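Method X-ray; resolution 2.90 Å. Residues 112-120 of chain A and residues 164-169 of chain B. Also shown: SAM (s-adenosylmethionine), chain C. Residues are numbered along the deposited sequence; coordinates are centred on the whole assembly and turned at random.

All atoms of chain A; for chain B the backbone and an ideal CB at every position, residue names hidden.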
# COMPACT_ATOMS: atom_id res chain seq x y z
N PHE A 112 -12.97 -33.92 13.30
CA PHE A 112 -13.01 -32.66 14.02
C PHE A 112 -11.68 -32.26 14.62
O PHE A 112 -10.78 -33.08 14.76
CB PHE A 112 -14.02 -32.76 15.15
CG PHE A 112 -15.36 -33.21 14.70
CD1 PHE A 112 -16.14 -32.42 13.86
CD2 PHE A 112 -15.86 -34.43 15.12
CE1 PHE A 112 -17.40 -32.84 13.44
CE2 PHE A 112 -17.13 -34.87 14.71
CZ PHE A 112 -17.90 -34.06 13.87
N ASP A 113 -11.58 -30.99 14.98
CA ASP A 113 -10.36 -30.46 15.59
C ASP A 113 -10.23 -31.02 17.00
O ASP A 113 -11.11 -30.81 17.84
CB ASP A 113 -10.41 -28.93 15.63
CG ASP A 113 -9.15 -28.31 16.25
OD1 ASP A 113 -8.09 -28.96 16.16
OD2 ASP A 113 -9.22 -27.19 16.80
N ALA A 114 -9.15 -31.73 17.26
CA ALA A 114 -8.92 -32.32 18.57
C ALA A 114 -8.69 -31.24 19.62
O ALA A 114 -8.98 -31.44 20.80
CB ALA A 114 -7.73 -33.27 18.52
N SER A 115 -8.19 -30.10 19.18
CA SER A 115 -7.88 -28.99 20.08
C SER A 115 -9.00 -28.56 21.00
O SER A 115 -8.75 -27.91 22.02
CB SER A 115 -7.43 -27.78 19.27
OG SER A 115 -7.14 -26.71 20.14
N LYS A 116 -10.23 -28.90 20.63
CA LYS A 116 -11.40 -28.55 21.43
C LYS A 116 -12.39 -29.72 21.48
O LYS A 116 -13.31 -29.82 20.67
CB LYS A 116 -12.07 -27.30 20.86
CG LYS A 116 -12.20 -27.29 19.36
CD LYS A 116 -12.49 -25.88 18.84
CE LYS A 116 -11.32 -24.94 19.10
NZ LYS A 116 -10.16 -25.23 18.21
N PRO A 117 -12.20 -30.63 22.47
CA PRO A 117 -13.01 -31.83 22.71
C PRO A 117 -14.50 -31.58 22.95
O PRO A 117 -15.34 -32.38 22.53
CB PRO A 117 -12.32 -32.47 23.92
CG PRO A 117 -11.83 -31.29 24.68
CD PRO A 117 -11.24 -30.44 23.58
N TRP A 118 -14.82 -30.49 23.62
CA TRP A 118 -16.20 -30.16 23.90
C TRP A 118 -17.04 -30.16 22.62
O TRP A 118 -18.25 -30.39 22.65
CB TRP A 118 -16.29 -28.81 24.61
CG TRP A 118 -15.51 -27.73 23.97
CD1 TRP A 118 -15.89 -26.93 22.94
CD2 TRP A 118 -14.18 -27.32 24.33
NE1 TRP A 118 -14.89 -26.03 22.62
CE2 TRP A 118 -13.83 -26.25 23.47
CE3 TRP A 118 -13.26 -27.74 25.30
CZ2 TRP A 118 -12.59 -25.60 23.55
CZ3 TRP A 118 -12.03 -27.10 25.37
CH2 TRP A 118 -11.70 -26.04 24.50
N LYS A 119 -16.37 -29.90 21.51
CA LYS A 119 -17.03 -29.86 20.22
C LYS A 119 -17.62 -31.21 19.84
O LYS A 119 -18.66 -31.29 19.19
CB LYS A 119 -16.04 -29.42 19.16
CG LYS A 119 -16.58 -28.43 18.17
CD LYS A 119 -16.76 -27.09 18.83
CE LYS A 119 -17.06 -26.03 17.79
NZ LYS A 119 -15.99 -25.89 16.77
N TYR A 120 -16.95 -32.29 20.22
CA TYR A 120 -17.42 -33.64 19.90
C TYR A 120 -17.71 -34.44 21.19
O TYR A 120 -17.92 -35.66 21.16
CB TYR A 120 -16.40 -34.36 19.00
CG TYR A 120 -14.98 -34.44 19.56
CD1 TYR A 120 -14.69 -35.24 20.67
CD2 TYR A 120 -13.96 -33.67 19.02
CE1 TYR A 120 -13.41 -35.27 21.22
CE2 TYR A 120 -12.67 -33.70 19.56
CZ TYR A 120 -12.41 -34.50 20.66
OH TYR A 120 -11.15 -34.54 21.21
N UNK B 164 -12.08 -23.10 8.79
CA UNK B 164 -13.05 -22.30 9.54
C UNK B 164 -13.78 -23.15 10.58
O UNK B 164 -13.98 -22.73 11.72
CB UNK B 164 -14.06 -21.66 8.59
N UNK B 165 -14.16 -24.34 10.15
CA UNK B 165 -14.89 -25.28 10.98
C UNK B 165 -14.24 -25.55 12.33
O UNK B 165 -14.89 -26.06 13.24
CB UNK B 165 -15.05 -26.60 10.23
N UNK B 166 -12.96 -25.20 12.48
CA UNK B 166 -12.26 -25.43 13.74
C UNK B 166 -11.99 -24.12 14.50
O UNK B 166 -11.18 -24.08 15.41
CB UNK B 166 -10.94 -26.16 13.47
N UNK B 167 -12.69 -23.06 14.11
CA UNK B 167 -12.53 -21.76 14.75
C UNK B 167 -13.47 -21.65 15.95
O UNK B 167 -14.63 -22.05 15.87
CB UNK B 167 -12.80 -20.63 13.75
N UNK B 168 -12.97 -21.11 17.08
CA UNK B 168 -13.80 -20.96 18.27
C UNK B 168 -14.86 -19.91 17.98
O UNK B 168 -14.71 -19.11 17.06
CB UNK B 168 -12.96 -20.58 19.49
N UNK B 169 -15.93 -19.90 18.76
CA UNK B 169 -16.99 -18.93 18.54
C UNK B 169 -16.48 -17.52 18.85
O UNK B 169 -17.03 -16.53 18.37
CB UNK B 169 -18.21 -19.26 19.40
N SAM C . 1.28 -41.85 13.42
CA SAM C . 0.77 -41.10 12.25
C SAM C . 0.89 -41.93 10.98
O SAM C . 1.36 -43.06 11.07
OXT SAM C . 0.47 -41.38 9.90
CB SAM C . 1.53 -39.75 12.11
CG SAM C . 0.75 -38.65 12.82
SD SAM C . 1.36 -36.91 12.82
CE SAM C . 2.85 -36.83 13.83
C5' SAM C . 0.19 -35.97 13.71
C4' SAM C . -1.19 -35.88 13.11
O4' SAM C . -1.96 -35.09 14.02
C3' SAM C . -1.26 -35.14 11.78
O3' SAM C . -1.67 -36.16 10.84
C2' SAM C . -2.38 -34.11 11.90
O2' SAM C . -3.34 -33.94 10.88
C1' SAM C . -2.95 -34.39 13.31
N9 SAM C . -3.28 -33.19 14.06
C8 SAM C . -2.46 -32.18 14.50
N7 SAM C . -3.08 -31.26 15.17
C5 SAM C . -4.40 -31.68 15.18
C6 SAM C . -5.59 -31.13 15.75
N6 SAM C . -5.58 -29.97 16.44
N1 SAM C . -6.78 -31.80 15.59
C2 SAM C . -6.78 -32.97 14.89
N3 SAM C . -5.71 -33.58 14.31
C4 SAM C . -4.54 -32.87 14.50

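Position 164 has no atom of the chain A stretch within 5.5 Å of its ideal CB, so this stretch sets no preference there. Its phi/psi of -86/-44 is helical and its O accepts a hydrogen bond of 2.7 Å from the N of position 167, a bond any residue at 164 could accept. The deposited residue is Leu B164, which makes no contact with the chain A stretch.

At position 165 the CA-to-CB bond runs sideways, again with nothing of the chain A stretch within 5.5 Å of the ideal CB. What chain A meets here is backbone: Lys A119 NZ lies 3.7 Å from the O of position 165, and 4.2 Å from the O of position 167. Small or medium side chains, polar or not, would all fit. It is Val B165, whose CG1 comes no nearer than 6.0 Å, to Phe A112 CD1, within the stretch.

Position 166 is the most constrained. Its CA is 5.7 Å from Asp A113 CA, the nearest CA pair across the stretches, and its CB points sideways yet sits 3.6 Å, in the ideal model, from Asp A113 CB. The CB itself packs on that methylene; the rest of a side chain can turn away from it. The aspartate offers a negative charge, but its OD2 already holds Lys A116 NZ in a salt bridge of 2.6 Å, and its OD1 accepts a hydrogen bond of 2.7 Å from SAM N6. The same NZ donates to the backbone O of position 166 at 3.2 Å, a bond independent of side-chain identity, so the lysine links the carboxylate to the partner's main chain. A long, flexible chain, polar or aliphatic, would suit, and so would alanine. The deposited residue is Arg B166. Its CB packs 3.5 Å from Asp A113 CB, but with chi1 at 75° (p) and chi2 at -167° (t) the chain extends away from the carboxylate, and NE and NH2 are hydrogen-bonded just outside the stretches. Opposite charge thus does not produce a salt bridge here.

At position 167 CA-to-CB points away, and phi/psi of -88/137 is extended. The chain A stretch sets no preference, but the N donates to the O of position 164, so proline would lose that bond; many other residues would do. It is Leu B167, whose CB, its nearest side-chain atom, is 6.8 Å from Lys A119 NZ.

Position 168 has phi -68, compatible with proline, and precedes a helix as its N-cap, where serine, threonine or aspartate would also be plausible. The ideal CB lies 4.7 Å from Lys A116 CE, favouring a compact side chain with carbon to offer. Pro B168 brings its CG to 4.0 Å from Lys A116 CE, an apolar contact beside the charged amine.

Position 169, helical at -67/-22, points CA-to-CB sideways with nothing of the chain A stretch within 5.5 Å of its ideal CB; many helix-compatible residues would suit. It is Ala B169, which makes no contact with the stretch.

Chain B (164-169) LVRLPA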
# COMPACT_ATOMS: atom_id res chain seq x y z
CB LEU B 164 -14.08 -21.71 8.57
CG LEU B 164 -15.46 -21.32 9.12
CD1 LEU B 164 -15.36 -20.09 9.99
CD2 LEU B 164 -16.38 -21.06 7.97
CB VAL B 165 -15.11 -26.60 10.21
CG1 VAL B 165 -14.22 -27.69 10.75
CG2 VAL B 165 -16.56 -27.00 10.28
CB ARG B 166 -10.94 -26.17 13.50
CG ARG B 166 -9.86 -25.30 12.92
CD ARG B 166 -8.71 -26.13 12.41
NE ARG B 166 -9.10 -26.98 11.30
CZ ARG B 166 -8.24 -27.54 10.46
NH1 ARG B 166 -6.94 -27.34 10.59
NH2 ARG B 166 -8.68 -28.31 9.47
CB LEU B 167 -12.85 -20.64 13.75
CG LEU B 167 -11.79 -20.30 12.70
CD1 LEU B 167 -12.41 -19.54 11.54
CD2 LEU B 167 -10.70 -19.47 13.36
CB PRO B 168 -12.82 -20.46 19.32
CG PRO B 168 -11.51 -20.97 18.84
CD PRO B 168 -11.58 -20.73 17.36
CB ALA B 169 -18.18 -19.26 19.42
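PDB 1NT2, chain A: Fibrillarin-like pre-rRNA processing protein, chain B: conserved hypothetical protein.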